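Local coordinates for irisin (Homo sapiens, PDB 4LSD), which acts as an exercise-related muscle hormone, probably promoting browning of white adipose tissue, and forms a dimer through a continuous intersubunit beta-sheet, at residues 37-40 and 41-45. Numbering follows the deposited sequence.
Sequences SQQK and KDVRM
The backbone of Gln38 to Lys40 runs along the end of a strand, and from Lys41 the chain turns off and comes back past it, the end-to-end directions of 38-40 and 41-45 lying 114° apart. Within the bend, Asp42 is the centre of an inverse gamma turn, closed by a weak bond from Val43 N to Lys41 O at 3.0 Å. No direct hydrogen bond joins the two segments; two waters bridge the gap instead. One accepts from Lys40 N (2.9 Å to the water) and from Arg44 N; its approach to Met45 O is so short, at 2.5 Å, that this third link is doubtful. The other lies between the backbone and side chain of Gln38, accepting from NE2 (3.2 Å to the water) and donating to Met45 O at 3.0 Å, with a weak bond to Gln38 O. Met45 O is thus tied through this second water to Gln38.

Among the side chains, Gln39 and Val43 lie side by side and point the same way. Gln39 CG sits between its backbone N and carbonyl carbon (chi1 52°), and the chain then extends to bring the amide alongside the valine, NE2 lying 3.6 Å from Val43 CG2. That methyl is the one anti to the valine's own backbone N, while CB of Gln39 approaches Met45 O at 3.9 Å.

The turn is the hairpin connection between strands 31-40 and 46-52 of the four-stranded sheet in this fibronectin type III domain. Gln38 is paired through its backbone with Arg47, which is required for dimerization, and Arg44 O accepts a hydrogen bond from Asn53 of the second subunit. Strand 69-78 adjoins 31-40 on the side away from 46-52, where Gln38 and Lys40 touch Tyr70.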
ATOM      1  N   SER A  37      -0.717  -5.855  -6.401  1.00 44.20           N
ATOM      2  CA  SER A  37      -2.161  -5.667  -6.576  1.00 43.42           C
ATOM      3  C   SER A  37      -2.820  -6.668  -5.675  1.00 39.89           C
ATOM      4  O   SER A  37      -2.398  -7.822  -5.601  1.00 40.89           O
ATOM      5  CB  SER A  37      -2.639  -5.983  -7.993  1.00 45.56           C
ATOM      6  OG  SER A  37      -2.026  -5.157  -8.955  1.00 64.66           O
ATOM      7  N   GLN A  38      -3.873  -6.233  -5.007  1.00 37.10           N
ATOM      8  CA  GLN A  38      -4.601  -7.104  -4.108  1.00 37.51           C
ATOM      9  C   GLN A  38      -6.094  -6.931  -4.295  1.00 43.26           C
ATOM     10  O   GLN A  38      -6.598  -5.811  -4.353  1.00 42.31           O
ATOM     11  CB  GLN A  38      -4.242  -6.779  -2.659  1.00 36.10           C
ATOM     12  CG  GLN A  38      -5.159  -7.436  -1.633  1.00 39.71           C
ATOM     13  CD  GLN A  38      -5.079  -6.771  -0.271  1.00 48.23           C
ATOM     14  OE1 GLN A  38      -3.997  -6.633   0.312  1.00 49.25           O
ATOM     15  NE2 GLN A  38      -6.228  -6.354   0.248  1.00 49.61           N
ATOM     16  N   GLN A  39      -6.802  -8.043  -4.412  1.00 43.26           N
ATOM     17  CA  GLN A  39      -8.248  -8.001  -4.536  1.00 45.65           C
ATOM     18  C   GLN A  39      -8.789  -9.336  -4.066  1.00 45.81           C
ATOM     19  O   GLN A  39      -8.110 -10.357  -4.157  1.00 45.98           O
ATOM     20  CB  GLN A  39      -8.685  -7.701  -5.978  1.00 45.08           C
ATOM     21  CG  GLN A  39      -8.082  -8.582  -7.015  1.00 48.52           C
ATOM     22  CD  GLN A  39      -8.558  -8.234  -8.418  1.00 53.90           C
ATOM     23  OE1 GLN A  39      -8.118  -7.249  -9.019  1.00 52.73           O
ATOM     24  NE2 GLN A  39      -9.467  -9.042  -8.945  1.00 53.43           N
ATOM     25  N   LYS A  40      -9.996  -9.319  -3.517  1.00 47.31           N
ATOM     26  CA  LYS A  40     -10.609 -10.550  -3.049  1.00 47.96           C
ATOM     27  C   LYS A  40     -11.018 -11.363  -4.268  1.00 52.59           C
ATOM     28  O   LYS A  40     -11.209 -10.805  -5.362  1.00 45.06           O
ATOM     29  CB  LYS A  40     -11.857 -10.258  -2.227  1.00 50.40           C
ATOM     30  CG  LYS A  40     -11.635  -9.456  -0.972  1.00 54.81           C
ATOM     31  CD  LYS A  40     -12.920  -9.399  -0.165  1.00 57.72           C
ATOM     32  CE  LYS A  40     -12.829  -8.397   0.968  1.00 61.03           C
ATOM     33  NZ  LYS A  40     -14.166  -8.185   1.596  1.00 62.47           N
ATOM     34  N   LYS A  41     -11.158 -12.674  -4.070  1.00 55.14           N
ATOM     35  CA  LYS A  41     -11.579 -13.575  -5.130  1.00 57.42           C
ATOM     36  C   LYS A  41     -12.894 -12.953  -5.630  1.00 55.89           C
ATOM     37  O   LYS A  41     -13.129 -12.847  -6.828  1.00 57.77           O
ATOM     38  CB  LYS A  41     -11.813 -14.979  -4.558  1.00 63.36           C
ATOM     39  CG  LYS A  41     -12.159 -16.027  -5.588  1.00 67.92           C
ATOM     40  CD  LYS A  41     -12.641 -17.297  -4.914  1.00 74.82           C
ATOM     41  CE  LYS A  41     -13.219 -18.276  -5.920  1.00 78.26           C
ATOM     42  NZ  LYS A  41     -12.231 -18.628  -6.973  1.00 80.22           N
ATOM     43  N   ASP A  42     -13.746 -12.539  -4.695  1.00 53.49           N
ATOM     44  CA  ASP A  42     -15.006 -11.871  -5.026  1.00 59.99           C
ATOM     45  C   ASP A  42     -14.628 -10.392  -5.154  1.00 60.40           C
ATOM     46  O   ASP A  42     -14.931  -9.584  -4.275  1.00 58.06           O
ATOM     47  CB  ASP A  42     -16.017 -12.031  -3.888  1.00 64.68           C
ATOM     48  CG  ASP A  42     -16.761 -13.330  -3.949  1.00 74.07           C
ATOM     49  OD1 ASP A  42     -16.228 -14.283  -4.553  1.00 75.49           O
ATOM     50  OD2 ASP A  42     -17.875 -13.394  -3.383  1.00 76.85           O
ATOM     51  N   VAL A  43     -13.942 -10.043  -6.237  1.00 56.66           N
ATOM     52  CA  VAL A  43     -13.488  -8.667  -6.426  1.00 56.98           C
ATOM     53  C   VAL A  43     -14.486  -7.545  -6.161  1.00 57.35           C
ATOM     54  O   VAL A  43     -15.659  -7.630  -6.499  1.00 60.72           O
ATOM     55  CB  VAL A  43     -12.898  -8.444  -7.836  1.00 57.07           C
ATOM     56  CG1 VAL A  43     -13.952  -8.666  -8.908  1.00 57.65           C
ATOM     57  CG2 VAL A  43     -12.319  -7.030  -7.926  1.00 51.03           C
ATOM     58  N   ARG A  44     -13.980  -6.487  -5.544  1.00 58.03           N
ATOM     59  CA  ARG A  44     -14.762  -5.313  -5.218  1.00 55.95           C
ATOM     60  C   ARG A  44     -13.772  -4.189  -4.931  1.00 50.54           C
ATOM     61  O   ARG A  44     -13.562  -3.312  -5.765  1.00 44.85           O
ATOM     62  CB  ARG A  44     -15.638  -5.585  -3.990  1.00 62.81           C
ATOM     63  CG  ARG A  44     -16.608  -4.468  -3.677  1.00 64.87           C
ATOM     64  CD  ARG A  44     -17.983  -5.015  -3.326  1.00 67.96           C
ATOM     65  NE  ARG A  44     -18.840  -5.209  -4.501  1.00 72.25           N
ATOM     66  CZ  ARG A  44     -18.937  -6.333  -5.213  1.00 73.54           C
ATOM     67  NH1 ARG A  44     -18.232  -7.411  -4.892  1.00 70.58           N
ATOM     68  NH2 ARG A  44     -19.763  -6.379  -6.251  1.00 74.10           N
HETATM   69  N   MSE A  45     -13.151  -4.255  -3.756  1.00 48.12           N
HETATM   70  CA  MSE A  45     -12.158  -3.282  -3.310  1.00 43.48           C
HETATM   71  C   MSE A  45     -10.828  -3.708  -3.944  1.00 44.30           C
HETATM   72  O   MSE A  45     -10.476  -4.891  -3.906  1.00 43.51           O
HETATM   73  CB  MSE A  45     -12.078  -3.334  -1.772  1.00 47.16           C
HETATM   74  CG  MSE A  45     -11.320  -2.186  -1.080  1.00 57.76           C
HETATM   75 SE   MSE A  45      -9.392  -2.355  -0.918  1.00 71.46          SE
HETATM   76  CE  MSE A  45      -8.949  -1.150  -2.286  1.00 56.10           C
TER
HETATM   77  O   HOH W   1      -8.740  -5.972  -1.670  1.00 41.09           O
HETATM   78  O   HOH W   2     -11.779  -6.981  -3.323  1.00 48.53           O